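Long-range contact in uncharacterized protein Atu1656 (Agrobacterium tumefaciens, PDB 2OJH), which is of unknown function but is a six-bladed beta-propeller of the TolB family, probably related to the periplasmic TolB of the Tol-Pal system: residues W136-K141 with P178-D183. Residues are numbered along the deposited sequence; the frame is centred on the assembly and turned at random. Where two conformers were deposited one is given.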
loop_
_atom_site.group_PDB
_atom_site.type_symbol
_atom_site.label_atom_id
_atom_site.label_comp_id
_atom_site.label_asym_id
_atom_site.label_seq_id
_atom_site.Cartn_x
_atom_site.Cartn_y
_atom_site.Cartn_z
ATOM N N TRP A 136 5.106 -1.892 -7.056
ATOM C CA TRP A 136 6.223 -2.076 -7.984
ATOM C C TRP A 136 6.004 -3.345 -8.805
ATOM O O TRP A 136 5.651 -4.382 -8.251
ATOM C CB TRP A 136 7.551 -2.203 -7.227
ATOM C CG TRP A 136 8.728 -1.529 -7.887
ATOM C CD1 TRP A 136 9.240 -1.781 -9.122
ATOM C CD2 TRP A 136 9.540 -0.498 -7.316
ATOM N NE1 TRP A 136 10.322 -0.956 -9.367
ATOM C CE2 TRP A 136 10.519 -0.157 -8.269
ATOM C CE3 TRP A 136 9.526 0.180 -6.088
ATOM C CZ2 TRP A 136 11.484 0.824 -8.027
ATOM C CZ3 TRP A 136 10.486 1.156 -5.846
ATOM C CH2 TRP A 136 11.447 1.472 -6.811
ATOM N N SER A 137 6.249 -3.275 -10.117
ATOM C CA SER A 137 6.084 -4.442 -10.988
ATOM C C SER A 137 7.055 -5.544 -10.546
ATOM O O SER A 137 8.189 -5.249 -10.121
ATOM C CB SER A 137 6.268 -4.077 -12.467
ATOM O OG SER A 137 7.618 -3.858 -12.776
ATOM N N PRO A 138 6.618 -6.823 -10.605
ATOM C CA PRO A 138 7.501 -7.928 -10.241
ATOM C C PRO A 138 8.885 -7.865 -10.902
ATOM O O PRO A 138 9.881 -8.192 -10.255
ATOM C CB PRO A 138 6.718 -9.156 -10.714
ATOM C CG PRO A 138 5.292 -8.729 -10.508
ATOM C CD PRO A 138 5.283 -7.311 -10.983
ATOM N N ASP A 139 8.961 -7.441 -12.164
ATOM C CA ASP A 139 10.265 -7.352 -12.833
ATOM C C ASP A 139 11.059 -6.081 -12.481
ATOM O O ASP A 139 12.131 -5.848 -13.038
ATOM C CB ASP A 139 10.135 -7.537 -14.362
ATOM C CG ASP A 139 9.364 -6.399 -15.065
ATOM O OD1 ASP A 139 8.962 -5.397 -14.432
ATOM O OD2 ASP A 139 9.148 -6.509 -16.294
ATOM N N GLY A 140 10.497 -5.254 -11.596
ATOM C CA GLY A 140 11.126 -4.013 -11.139
ATOM C C GLY A 140 11.169 -2.837 -12.110
ATOM O O GLY A 140 11.616 -1.747 -11.741
ATOM N N LYS A 141 10.716 -3.041 -13.343
ATOM C CA LYS A 141 10.883 -2.037 -14.393
ATOM C C LYS A 141 9.780 -0.967 -14.400
ATOM O O LYS A 141 9.937 0.104 -14.991
ATOM C CB LYS A 141 10.962 -2.718 -15.763
ATOM C CG LYS A 141 12.100 -3.720 -15.914
ATOM C CD LYS A 141 12.214 -4.130 -17.382
ATOM C CE LYS A 141 13.374 -5.089 -17.640
ATOM N NZ LYS A 141 13.124 -6.457 -17.069
ATOM N N PRO A 178 -3.699 0.628 -6.409
ATOM C CA PRO A 178 -3.243 -0.449 -7.293
ATOM C C PRO A 178 -2.034 -1.216 -6.782
ATOM O O PRO A 178 -1.065 -0.605 -6.283
ATOM C CB PRO A 178 -2.876 0.287 -8.590
ATOM C CG PRO A 178 -2.547 1.671 -8.169
ATOM C CD PRO A 178 -3.286 1.962 -6.905
ATOM N N ASP A 179 -2.031 -2.530 -6.969
ATOM C CA ASP A 179 -0.849 -3.329 -6.578
ATOM C C ASP A 179 -0.810 -4.546 -7.515
ATOM O O ASP A 179 -1.846 -5.078 -7.874
ATOM C CB ASP A 179 -1.007 -3.731 -5.101
ATOM C CG ASP A 179 0.260 -4.301 -4.479
ATOM O OD1 ASP A 179 1.296 -4.367 -5.159
ATOM O OD2 ASP A 179 0.209 -4.660 -3.272
ATOM N N TYR A 180 0.375 -4.952 -7.951
ATOM C CA TYR A 180 0.491 -6.040 -8.919
ATOM C C TYR A 180 0.269 -7.435 -8.343
ATOM O O TYR A 180 0.634 -7.710 -7.197
ATOM C CB TYR A 180 1.890 -6.056 -9.514
ATOM C CG TYR A 180 2.235 -4.881 -10.386
ATOM C CD1 TYR A 180 2.640 -3.666 -9.826
ATOM C CD2 TYR A 180 2.164 -4.980 -11.771
ATOM C CE1 TYR A 180 2.994 -2.582 -10.649
ATOM C CE2 TYR A 180 2.497 -3.912 -12.582
ATOM C CZ TYR A 180 2.916 -2.715 -12.018
ATOM O OH TYR A 180 3.265 -1.666 -12.856
ATOM N N SER A 181 -0.276 -8.335 -9.157
ATOM C CA SER A 181 -0.168 -9.762 -8.865
ATOM C C SER A 181 1.295 -10.179 -9.116
ATOM O O SER A 181 1.964 -9.561 -9.960
ATOM C CB SER A 181 -1.122 -10.573 -9.743
ATOM O OG SER A 181 -0.825 -10.409 -11.122
ATOM N N PRO A 182 1.801 -11.208 -8.400
ATOM C CA PRO A 182 3.218 -11.600 -8.567
ATOM C C PRO A 182 3.567 -12.184 -9.948
ATOM O O PRO A 182 4.737 -12.191 -10.324
ATOM C CB PRO A 182 3.436 -12.657 -7.477
ATOM C CG PRO A 182 2.090 -13.152 -7.119
ATOM C CD PRO A 182 1.115 -12.043 -7.394
ATOM N N ASP A 183 2.576 -12.654 -10.703
ATOM C CA ASP A 183 2.848 -13.125 -12.069
ATOM C C ASP A 183 2.955 -11.960 -13.045
ATOM O O ASP A 183 3.355 -12.127 -14.199
ATOM C CB ASP A 183 1.811 -14.151 -12.526
ATOM C CG ASP A 183 0.434 -13.550 -12.780
ATOM O OD1 ASP A 183 0.244 -12.305 -12.740
ATOM O OD2 ASP A 183 -0.481 -14.366 -13.034
#
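Two neighbouring blades of the TolB-type beta-propeller meet here through equivalent Ser-Pro-Asp turns, each following the first strand of its blade, and Tyr180, ending strand 175-180, lays its ring on the turn of the preceding blade. One face of the ring lies against the backbone of Ser137 in a CH-pi contact: CA of Ser137 stands 3.6 Å from the centroid of the Tyr180 ring, only 9° off the ring normal. CG of Tyr180 is anti to its own carbonyl carbon (chi1 -67°), which directs the ring along the Trp136-Ser137 backbone. The near end of the ring, at CD1, lies 3.5 Å from O of Trp136; farther out, CZ of Tyr180 reaches CB of Ser137 at 3.6 Å. Pro138 crosses Tyr180 obliquely, its CD 3.9 Å from CB of Tyr180. CG of Pro138 comes close to the carbonyl oxygens of Ser181 and Pro182, so its ring meets the second turn through backbone atoms; both prolines stay partly exposed. Thr144 and Ile187 also touch Tyr180, from the second strands of the two blades. Within residues 136-141, a type I turn from Ser137 to Gly140 is closed by N of Gly140 to O of Ser137, at 2.7 Å. OD1 of Asp139 takes two bonds: OG of Ser137 meets it nearly end-on at 2.6 Å, while N of Lys141, completing an Asx turn, approaches at 3.1 Å from above the carboxylate plane.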